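Local coordinates for cytochrome P450 reductase (Amycolatopsis methanolica 239, PDB 5OGX), which passes electrons from NADH through FAD and a [2Fe-2S] cluster to a partner cytochrome P450 that O-demethylates guaiacol and other lignin-derived aromatics, at residues A[163-168]-A[172-177]; A[242-245]-A[249-252]; A[221-226]-A[254-259]; A[301-306]-A[312-317]. All blocks are in the same frame, centred on the assembly; numbering follows the deposited sequence.

Contact 1: A[163-168]-A[172-177]; sequences LHVRRV and VATDGW. Unlike the reference sequence in segment 172-177: Val172 (reference Ile), Gly176 (reference Arg). With FAD (flavin-adenine dinucleotide), chain B.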
# COMPACT_ATOMS: atom_id res chain seq x y z
N LEU A 163 1.93 12.14 0.55
CA LEU A 163 2.89 11.06 0.30
C LEU A 163 4.14 11.28 1.14
O LEU A 163 4.55 12.43 1.37
CB LEU A 163 3.29 11.00 -1.19
CG LEU A 163 2.16 11.15 -2.21
CD1 LEU A 163 2.71 11.16 -3.64
CD2 LEU A 163 1.18 10.01 -2.03
N HIS A 164 4.75 10.18 1.59
CA HIS A 164 6.05 10.21 2.27
C HIS A 164 7.03 9.44 1.40
O HIS A 164 6.87 8.23 1.22
CB HIS A 164 5.99 9.56 3.66
CG HIS A 164 4.96 10.16 4.57
ND1 HIS A 164 4.66 9.61 5.80
CD2 HIS A 164 4.18 11.26 4.44
CE1 HIS A 164 3.73 10.34 6.38
NE2 HIS A 164 3.42 11.35 5.58
N VAL A 165 8.03 10.13 0.87
CA VAL A 165 8.91 9.57 -0.15
C VAL A 165 10.32 9.43 0.41
O VAL A 165 10.91 10.42 0.88
CB VAL A 165 8.92 10.46 -1.40
CG1 VAL A 165 9.74 9.80 -2.51
CG2 VAL A 165 7.50 10.73 -1.86
N ARG A 166 10.88 8.23 0.32
CA ARG A 166 12.26 7.99 0.71
C ARG A 166 13.16 8.03 -0.53
O ARG A 166 12.86 7.39 -1.55
CB ARG A 166 12.40 6.65 1.41
CG ARG A 166 13.83 6.29 1.76
CD ARG A 166 14.19 6.69 3.18
NE ARG A 166 15.57 6.32 3.50
CZ ARG A 166 15.98 5.09 3.78
NH1 ARG A 166 17.26 4.86 4.04
NH2 ARG A 166 15.10 4.09 3.80
N ARG A 167 14.26 8.79 -0.44
CA ARG A 167 15.20 8.89 -1.54
C ARG A 167 15.96 7.58 -1.71
O ARG A 167 16.56 7.08 -0.77
CB ARG A 167 16.19 10.03 -1.31
CG ARG A 167 16.98 10.45 -2.55
CD ARG A 167 17.95 11.61 -2.25
NE ARG A 167 18.98 11.20 -1.29
CZ ARG A 167 20.11 10.59 -1.61
NH1 ARG A 167 20.39 10.32 -2.89
NH2 ARG A 167 20.97 10.24 -0.67
N VAL A 168 15.94 7.03 -2.92
CA VAL A 168 16.72 5.85 -3.27
C VAL A 168 17.89 6.31 -4.14
O VAL A 168 17.66 6.88 -5.22
CB VAL A 168 15.87 4.80 -3.99
CG1 VAL A 168 16.74 3.66 -4.48
CG2 VAL A 168 14.74 4.29 -3.07
N VAL A 172 15.16 6.41 -10.34
CA VAL A 172 14.56 7.19 -11.41
C VAL A 172 13.55 8.19 -10.86
O VAL A 172 13.59 9.38 -11.18
CB VAL A 172 13.94 6.25 -12.46
CG1 VAL A 172 13.03 7.01 -13.42
CG2 VAL A 172 15.04 5.53 -13.22
N ALA A 173 12.62 7.71 -10.02
CA ALA A 173 11.56 8.59 -9.52
C ALA A 173 12.04 9.46 -8.36
O ALA A 173 11.62 10.61 -8.25
CB ALA A 173 10.34 7.79 -9.08
N THR A 174 12.87 8.92 -7.47
CA THR A 174 13.21 9.67 -6.25
C THR A 174 14.43 10.56 -6.49
O THR A 174 14.29 11.78 -6.62
CB THR A 174 13.39 8.71 -5.07
OG1 THR A 174 14.40 7.74 -5.39
CG2 THR A 174 12.09 8.01 -4.79
N ASP A 175 15.62 9.95 -6.57
CA ASP A 175 16.84 10.69 -6.83
C ASP A 175 16.72 11.56 -8.09
O ASP A 175 17.23 12.68 -8.13
CB ASP A 175 18.01 9.71 -6.97
CG ASP A 175 19.28 10.17 -6.26
OD1 ASP A 175 19.22 11.11 -5.44
OD2 ASP A 175 20.34 9.56 -6.53
N GLY A 176 16.01 11.06 -9.11
CA GLY A 176 15.94 11.77 -10.37
C GLY A 176 14.81 12.78 -10.54
O GLY A 176 14.80 13.51 -11.54
N TRP A 177 13.86 12.86 -9.61
CA TRP A 177 12.70 13.71 -9.83
C TRP A 177 12.10 14.25 -8.53
O TRP A 177 12.10 15.47 -8.31
CB TRP A 177 11.65 12.94 -10.63
CG TRP A 177 10.30 13.60 -10.72
CD1 TRP A 177 10.03 14.90 -11.04
CD2 TRP A 177 9.03 12.96 -10.52
NE1 TRP A 177 8.67 15.12 -11.03
CE2 TRP A 177 8.03 13.94 -10.71
CE3 TRP A 177 8.64 11.66 -10.18
CZ2 TRP A 177 6.67 13.66 -10.58
CZ3 TRP A 177 7.28 11.38 -10.05
CH2 TRP A 177 6.31 12.38 -10.26
PA FAD B . 14.46 2.78 -9.07
O1A FAD B . 15.02 3.55 -10.24
O2A FAD B . 13.30 1.88 -9.42
O5B FAD B . 15.63 1.86 -8.36
C5B FAD B . 16.98 2.28 -8.45
C4B FAD B . 17.86 1.09 -7.97
O4B FAD B . 17.74 0.95 -6.68
C3B FAD B . 17.35 -0.23 -8.58
O3B FAD B . 18.41 -1.03 -8.84
C2B FAD B . 16.44 -0.82 -7.48
O2B FAD B . 16.30 -2.30 -7.62
C1B FAD B . 17.01 -0.46 -6.37
N9A FAD B . 16.05 -0.13 -5.34
C8A FAD B . 14.76 0.16 -5.52
N7A FAD B . 14.22 0.43 -4.32
C5A FAD B . 15.20 0.31 -3.40
C6A FAD B . 15.19 0.47 -2.04
N6A FAD B . 14.25 0.82 -1.00
N1A FAD B . 16.31 0.30 -1.34
C2A FAD B . 17.46 -0.05 -1.98
N3A FAD B . 17.48 -0.21 -3.32
C4A FAD B . 16.33 -0.03 -4.03
N1 FAD B . 8.24 4.30 -1.59
C2 FAD B . 8.19 5.45 -0.70
O2 FAD B . 9.16 6.11 -0.53
N3 FAD B . 6.92 5.80 -0.04
C4 FAD B . 5.72 5.04 -0.22
O4 FAD B . 4.72 5.34 0.34
C4X FAD B . 5.80 3.85 -1.12
N5 FAD B . 4.62 3.08 -1.34
C5X FAD B . 4.72 1.91 -2.21
C6 FAD B . 3.58 1.12 -2.37
C7 FAD B . 3.70 0.01 -3.21
C7M FAD B . 2.35 -0.72 -3.29
C8 FAD B . 4.89 -0.29 -3.85
C8M FAD B . 4.92 -1.52 -4.76
C9 FAD B . 6.03 0.49 -3.67
C9A FAD B . 5.93 1.58 -2.84
N10 FAD B . 7.14 2.40 -2.66
C10 FAD B . 7.05 3.52 -1.78
C1' FAD B . 8.39 2.11 -3.39
C2' FAD B . 8.32 3.14 -4.59
O2' FAD B . 7.22 2.92 -5.48
C3' FAD B . 9.58 3.17 -5.48
O3' FAD B . 9.92 1.85 -5.80
C4' FAD B . 10.76 3.84 -4.75
O4' FAD B . 10.46 5.19 -4.49
C5' FAD B . 12.05 3.78 -5.60
O5' FAD B . 11.75 4.17 -6.93
P FAD B . 12.91 4.89 -7.83
O1P FAD B . 12.36 5.08 -9.22
O2P FAD B . 13.45 6.13 -7.15
O3P FAD B . 14.14 3.81 -7.84
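Thr174 packs its side chain against the end of strand 160-166 and also touches the FAD phosphate. Its CB sits 4.0 Å from Arg167 CA. From there CG2 reaches Val165 CG1 at 3.7 Å and also touches the ribityl hydroxyl O4' of the flavin. The other branch, OG1, stands between the backbone N and the carbonyl carbon (chi1 57°), a rotation that lets one hydroxyl serve two partners: it accepts the N-H of Val168 at 3.0 Å from Val168 N to Thr174 OG1, and gives its own proton to FAD O2P, 2.6 Å from OG1. Threonine suits the place because it offers a methyl to the valine and a hydroxyl to the phosphate. One residue on, Asp175 OD1 takes Arg167 NH1 at 2.9 Å in a salt bridge; the oxygen lies near the guanidinium plane, whereas the nitrogen approaches from above the carboxylate. Asp175 OD2 is held by Gly170 N, and Arg167 NE pairs with Asp116. The backbone N-H groups of Val172, Ala173 and Thr174 bind pyrophosphate oxygens, while His164 O accepts from FAD N3 and Arg166 N donates to FAD O2. This is the FAD site of the ferredoxin-reductase type flavin domain, with the pyrophosphate at a helix N terminus.

Contact 2: A[242-245]-A[249-252]; sequences HGVR and DLYD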
# COMPACT_ATOMS: atom_id res chain seq x y z
N HIS A 242 8.02 2.55 14.32
CA HIS A 242 8.67 3.10 13.13
C HIS A 242 10.12 2.64 13.11
O HIS A 242 10.93 3.10 13.92
CB HIS A 242 8.57 4.62 13.12
CG HIS A 242 8.99 5.24 11.83
ND1 HIS A 242 9.36 6.57 11.72
CD2 HIS A 242 9.08 4.72 10.58
CE1 HIS A 242 9.67 6.83 10.46
NE2 HIS A 242 9.49 5.73 9.74
N GLY A 243 10.46 1.74 12.18
CA GLY A 243 11.81 1.22 12.14
C GLY A 243 12.67 2.00 11.17
O GLY A 243 12.39 2.04 9.97
N VAL A 244 13.73 2.65 11.68
CA VAL A 244 14.61 3.48 10.87
C VAL A 244 16.05 3.20 11.29
O VAL A 244 16.33 2.53 12.28
CB VAL A 244 14.31 4.99 11.02
CG1 VAL A 244 12.91 5.33 10.51
CG2 VAL A 244 14.45 5.39 12.47
N ARG A 245 16.98 3.75 10.50
CA ARG A 245 18.39 3.56 10.81
C ARG A 245 18.82 4.39 12.02
O ARG A 245 19.58 3.91 12.87
CB ARG A 245 19.24 3.92 9.59
CG ARG A 245 19.32 2.81 8.56
CD ARG A 245 20.16 3.22 7.36
NE ARG A 245 19.66 4.45 6.75
CZ ARG A 245 20.35 5.59 6.69
NH1 ARG A 245 21.57 5.67 7.21
NH2 ARG A 245 19.81 6.65 6.11
N ASP A 249 16.31 9.95 10.74
CA ASP A 249 15.27 9.44 9.84
C ASP A 249 13.86 9.65 10.37
O ASP A 249 12.89 9.38 9.65
CB ASP A 249 15.47 7.95 9.60
CG ASP A 249 16.83 7.63 9.00
OD1 ASP A 249 17.19 8.25 7.98
OD2 ASP A 249 17.52 6.74 9.54
N LEU A 250 13.70 10.09 11.62
CA LEU A 250 12.38 10.17 12.21
C LEU A 250 11.68 11.45 11.79
O LEU A 250 12.33 12.47 11.51
CB LEU A 250 12.46 10.09 13.75
CG LEU A 250 13.10 8.83 14.34
CD1 LEU A 250 13.41 9.03 15.81
CD2 LEU A 250 12.16 7.63 14.12
N TYR A 251 10.35 11.41 11.74
CA TYR A 251 9.60 12.59 11.36
C TYR A 251 8.21 12.56 11.98
O TYR A 251 7.75 11.52 12.48
CB TYR A 251 9.51 12.75 9.83
CG TYR A 251 8.84 11.62 9.08
CD1 TYR A 251 9.60 10.54 8.61
CD2 TYR A 251 7.48 11.63 8.80
CE1 TYR A 251 9.01 9.51 7.90
CE2 TYR A 251 6.88 10.59 8.09
CZ TYR A 251 7.65 9.53 7.65
OH TYR A 251 7.08 8.51 6.94
N ASP A 252 7.57 13.73 11.98
CA ASP A 252 6.21 13.91 12.48
C ASP A 252 6.05 13.47 13.93
O ASP A 252 4.98 13.03 14.35
CB ASP A 252 5.20 13.19 11.58
CG ASP A 252 4.88 13.98 10.34
OD1 ASP A 252 5.34 15.14 10.26
OD2 ASP A 252 4.19 13.44 9.45
O HOH W 1 9.13 9.15 12.98
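A buried contact, apolar and aromatic at one end and charged at the other, sets His242, Val244 and Arg245 of strand 238-244 and its end against Asp249, Leu250 and Tyr251 of the following loop. Val244 CB rests 3.5 Å from Asp249 CB, and Val244 CG2 meets Leu250 CD2 at 3.6 Å, where branched aliphatic chains suit a buried turn. With CG anti to the backbone N (chi1 -170°), His242 brings its imidazole edge to the face of Tyr251, an offset edge-to-face pair with planes at 84° and His242 CE1 3.8 Å from Tyr251 CE1. NE2 bonds Gly216 O, and a water in the ring plane joins ND1, 2.9 Å away, to Tyr251 N. The Tyr251 hydroxyl bonds His164 of the flavin domain. Asp249 OD2 lies over one face of the Arg245 guanidinium, and Arg245 NH2 is 3.6 Å from Asp249 OD1 with no N-H directed at it, so this salt bridge rests on charge; OD2 also binds Arg115 and Gly246 N. An asparagine in place of Asp249 would probably leave Arg245 and Arg115 without the negative charge both face. The loop follows a parallel strand of the Rossmann-like NAD-binding domain, at its junction with the flavin domain.

Contact 3: A[221-226]-A[254-259]; sequences PLVGIA and GRFAEI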
# COMPACT_ATOMS: atom_id res chain seq x y z
N PRO A 221 1.22 4.61 4.99
CA PRO A 221 -0.17 4.13 5.05
C PRO A 221 -0.60 3.82 6.46
O PRO A 221 -1.80 3.86 6.77
CB PRO A 221 -0.15 2.85 4.19
CG PRO A 221 1.25 2.34 4.35
CD PRO A 221 2.10 3.60 4.36
N LEU A 222 0.36 3.53 7.34
CA LEU A 222 0.01 3.23 8.72
C LEU A 222 -0.52 4.46 9.44
O LEU A 222 -1.33 4.33 10.37
CB LEU A 222 1.23 2.67 9.44
CG LEU A 222 1.95 1.51 8.78
CD1 LEU A 222 3.15 1.15 9.64
CD2 LEU A 222 1.06 0.28 8.59
N VAL A 223 -0.10 5.65 9.02
CA VAL A 223 -0.65 6.88 9.58
C VAL A 223 -2.14 6.95 9.30
O VAL A 223 -2.95 7.23 10.20
CB VAL A 223 0.10 8.10 9.03
CG1 VAL A 223 -0.56 9.38 9.54
CG2 VAL A 223 1.57 8.03 9.40
N GLY A 224 -2.54 6.68 8.06
CA GLY A 224 -3.96 6.74 7.74
C GLY A 224 -4.75 5.62 8.39
O GLY A 224 -5.87 5.83 8.88
N ILE A 225 -4.19 4.41 8.40
CA ILE A 225 -4.88 3.27 9.00
C ILE A 225 -5.05 3.48 10.50
O ILE A 225 -6.13 3.24 11.06
CB ILE A 225 -4.13 1.96 8.69
CG1 ILE A 225 -4.26 1.63 7.19
CG2 ILE A 225 -4.69 0.82 9.54
CD1 ILE A 225 -3.19 0.69 6.70
N ALA A 226 -3.98 3.89 11.19
CA ALA A 226 -4.07 4.08 12.64
C ALA A 226 -5.08 5.16 13.00
O ALA A 226 -5.88 4.98 13.93
CB ALA A 226 -2.69 4.44 13.21
N GLY A 254 5.78 15.25 16.54
CA GLY A 254 4.75 16.05 17.18
C GLY A 254 3.35 15.57 16.83
O GLY A 254 2.45 15.58 17.69
N ARG A 255 3.15 15.14 15.58
CA ARG A 255 1.84 14.64 15.16
C ARG A 255 1.48 13.37 15.92
O ARG A 255 0.34 13.22 16.38
CB ARG A 255 1.81 14.38 13.65
CG ARG A 255 0.68 13.44 13.25
CD ARG A 255 -0.00 13.77 11.92
NE ARG A 255 0.89 13.48 10.81
CZ ARG A 255 0.52 13.25 9.54
NH1 ARG A 255 -0.75 13.27 9.16
NH2 ARG A 255 1.46 13.03 8.64
N PHE A 256 2.43 12.44 16.06
CA PHE A 256 2.13 11.21 16.79
C PHE A 256 1.93 11.49 18.28
O PHE A 256 1.13 10.81 18.92
CB PHE A 256 3.23 10.19 16.57
CG PHE A 256 3.38 9.80 15.13
CD1 PHE A 256 2.32 9.21 14.46
CD2 PHE A 256 4.55 10.06 14.44
CE1 PHE A 256 2.44 8.87 13.10
CE2 PHE A 256 4.68 9.73 13.11
CZ PHE A 256 3.62 9.12 12.44
N ALA A 257 2.63 12.49 18.82
CA ALA A 257 2.44 12.84 20.22
C ALA A 257 1.02 13.36 20.46
O ALA A 257 0.40 13.03 21.48
CB ALA A 257 3.48 13.87 20.66
N GLU A 258 0.49 14.13 19.51
CA GLU A 258 -0.89 14.61 19.65
C GLU A 258 -1.88 13.45 19.59
O GLU A 258 -2.88 13.46 20.31
CB GLU A 258 -1.21 15.64 18.56
CG GLU A 258 -0.62 17.01 18.84
CD GLU A 258 -1.38 18.12 18.15
OE1 GLU A 258 -2.38 17.83 17.46
OE2 GLU A 258 -0.97 19.30 18.30
N ILE A 259 -1.63 12.46 18.73
CA ILE A 259 -2.50 11.29 18.68
C ILE A 259 -2.49 10.57 20.02
O ILE A 259 -3.54 10.23 20.58
CB ILE A 259 -2.10 10.35 17.53
CG1 ILE A 259 -2.25 11.08 16.19
CG2 ILE A 259 -3.02 9.10 17.55
CD1 ILE A 259 -1.74 10.29 14.97
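Val223 has CG1 anti to its backbone N (chi1 175°), a rotation that spreads its two methyls toward different residues of helix 253-262. CG1 goes to Arg255 and CG2 to Phe256. On the other helix the arginine also leaves the backbone with CG anti to N (chi1 161°), then bends at chi2 and chi3, which brings its flat end across the valine. As a result Val223 CG1 lies over one face of the guanidinium, toward the rim, at 3.9 Å from Arg255 NH1. Phe256 uses a different rotation, CG anti to the carbonyl carbon (chi1 -61°), and presents its ring edge: Val223 CG2 lies in the ring plane, 3.8 Å from Phe256 CZ. Both side chains run at about a right angle to the valine. No hydrogen bond joins the two helices here. The residue types fit this division: a beta-branched valine can divide its methyls between two neighbours, phenylalanine is long enough to meet the valine between helices whose nearest CA atoms, those of Val223 and Phe256, are 8.9 Å apart, and the arginine can cover an apolar methyl with its face while its NH2 binds Glu162 and Asp252. With an alanine in place of Val223 both methyl contacts go, which is likely to open a gap beside the ring edge and leave the guanidinium face without its apolar neighbour. Phe256 continues inward, stacking on Phe268 and touching Leu240 of strand 238-244. Neighbouring helices packed on one face of a parallel sheet in this way are characteristic of the alpha/beta NAD-binding domain of ferredoxin-reductase-like flavoenzymes.

Contact 4: A[301-306]-A[312-317]; sequences GWLCGP and AGVKAF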
# COMPACT_ATOMS: atom_id res chain seq x y z
N GLY A 301 -2.16 -7.48 12.90
CA GLY A 301 -0.87 -6.88 12.59
C GLY A 301 -0.80 -6.35 11.18
O GLY A 301 -1.32 -6.96 10.24
N TRP A 302 -0.15 -5.21 11.03
CA TRP A 302 -0.08 -4.47 9.77
C TRP A 302 1.38 -4.13 9.52
O TRP A 302 1.97 -3.35 10.26
CB TRP A 302 -0.92 -3.19 9.86
CG TRP A 302 -2.35 -3.50 10.22
CD1 TRP A 302 -2.85 -3.90 11.44
CD2 TRP A 302 -3.45 -3.47 9.33
NE1 TRP A 302 -4.21 -4.12 11.35
CE2 TRP A 302 -4.59 -3.86 10.05
CE3 TRP A 302 -3.57 -3.15 7.98
CZ2 TRP A 302 -5.85 -3.94 9.47
CZ3 TRP A 302 -4.82 -3.25 7.39
CH2 TRP A 302 -5.94 -3.63 8.14
N LEU A 303 1.97 -4.70 8.45
CA LEU A 303 3.39 -4.53 8.18
C LEU A 303 3.55 -3.85 6.83
O LEU A 303 2.97 -4.30 5.84
CB LEU A 303 4.14 -5.87 8.16
CG LEU A 303 4.40 -6.59 9.48
CD1 LEU A 303 4.40 -8.09 9.26
CD2 LEU A 303 5.75 -6.17 10.04
N CYS A 304 4.37 -2.80 6.77
CA CYS A 304 4.60 -2.14 5.49
C CYS A 304 6.04 -1.66 5.40
O CYS A 304 6.56 -1.07 6.35
CB CYS A 304 3.63 -0.97 5.32
SG CYS A 304 3.97 0.02 3.88
N GLY A 305 6.67 -1.92 4.27
CA GLY A 305 8.05 -1.53 4.08
C GLY A 305 8.68 -2.38 3.00
O GLY A 305 7.99 -3.02 2.21
N PRO A 306 10.01 -2.44 2.98
CA PRO A 306 10.69 -3.29 2.00
C PRO A 306 10.21 -4.72 2.12
O PRO A 306 9.87 -5.19 3.22
CB PRO A 306 12.17 -3.15 2.37
CG PRO A 306 12.25 -1.78 3.03
CD PRO A 306 10.96 -1.68 3.81
N ALA A 312 9.80 -11.14 6.82
CA ALA A 312 10.36 -11.57 8.10
C ALA A 312 9.42 -11.21 9.24
O ALA A 312 9.24 -12.01 10.17
CB ALA A 312 11.74 -10.93 8.31
N GLY A 313 8.79 -10.03 9.16
CA GLY A 313 7.86 -9.62 10.20
C GLY A 313 6.64 -10.51 10.28
O GLY A 313 6.20 -10.86 11.38
N VAL A 314 6.09 -10.91 9.13
CA VAL A 314 4.94 -11.82 9.13
C VAL A 314 5.30 -13.11 9.86
O VAL A 314 4.53 -13.62 10.69
CB VAL A 314 4.47 -12.11 7.69
CG1 VAL A 314 3.56 -13.32 7.67
CG2 VAL A 314 3.77 -10.89 7.11
N LYS A 315 6.46 -13.67 9.55
CA LYS A 315 6.82 -14.94 10.18
C LYS A 315 7.02 -14.77 11.68
O LYS A 315 6.65 -15.65 12.46
CB LYS A 315 8.07 -15.52 9.51
CG LYS A 315 7.74 -16.07 8.13
CD LYS A 315 8.96 -16.39 7.29
CE LYS A 315 8.57 -16.50 5.82
NZ LYS A 315 9.69 -16.96 4.95
N ALA A 316 7.60 -13.64 12.10
CA ALA A 316 7.78 -13.40 13.53
C ALA A 316 6.44 -13.26 14.24
O ALA A 316 6.26 -13.82 15.33
CB ALA A 316 8.63 -12.15 13.75
N PHE A 317 5.50 -12.51 13.66
CA PHE A 317 4.15 -12.44 14.21
C PHE A 317 3.57 -13.84 14.38
O PHE A 317 2.99 -14.17 15.43
CB PHE A 317 3.24 -11.63 13.29
CG PHE A 317 3.43 -10.13 13.34
CD1 PHE A 317 4.30 -9.54 14.24
CD2 PHE A 317 2.71 -9.33 12.47
CE1 PHE A 317 4.44 -8.15 14.27
CE2 PHE A 317 2.84 -7.95 12.50
CZ PHE A 317 3.70 -7.37 13.40
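Leu303 of strand 300-305 packs its isobutyl end against helix 307-319; strand and helix are the first two elements of a beta-alpha-beta unit that closes with strand 327-331 in the parallel sheet of the NAD-binding domain. The segments run nearly antiparallel, at 161°, with their axes 9.2 Å apart at closest. The tight part gathers round one methyl. With CG beside the backbone N (chi1 -73°), Leu303 carries CD1 to the helix backbone, 3.3 Å from Val314 N, and CD1 also touches Val314 CG2 at 3.6 Å. Such closeness depends on Gly313: a beta carbon there would run into Leu303 CD2. Gly301 plays the matching part on the strand, since a side chain at that position would collide with the ring of Phe317. The two glycines thus let a leucine and a phenylalanine, approaching from opposite directions, fill the space between sheet and helix. Phe317 extends this core to Val211 and Ile213 of strand 210-215 and to Ile327, and its ring also meets Phe289. The outer side differs. Ala312, at the flank, and Lys315 are exposed and make no contact with the strand; the lysine CB points away from it, as suits a charged residue on a solvent face. Trp302 points to the other face of the sheet, where it stacks with His328. Back in the core, Leu303 CD1 meets the Phe317 ring obliquely, 3.6 Å from Phe317 CE2.

From the N terminus, the iron-sulfur domain passes before contact 1 closes a short loop in the flavin domain, between the edge strand 160-166 and helix 174-178. The chain then enters the NAD-binding domain. Contact 3 spans the long excursion from helix 219-232 to helix 253-262, and contact 2, a turn after strand 238-244, is nested inside it. Contact 4 follows in series, joining strand 300-305 to its helix. None of the loops cross. Contacts 2 and 4 reach the same parallel sheet, while Pro221 and Cys304 touch between contacts 3 and 4. At the junction of the two domains contact 1 meets both contact 2 and contact 3, His164 lying beside Arg255.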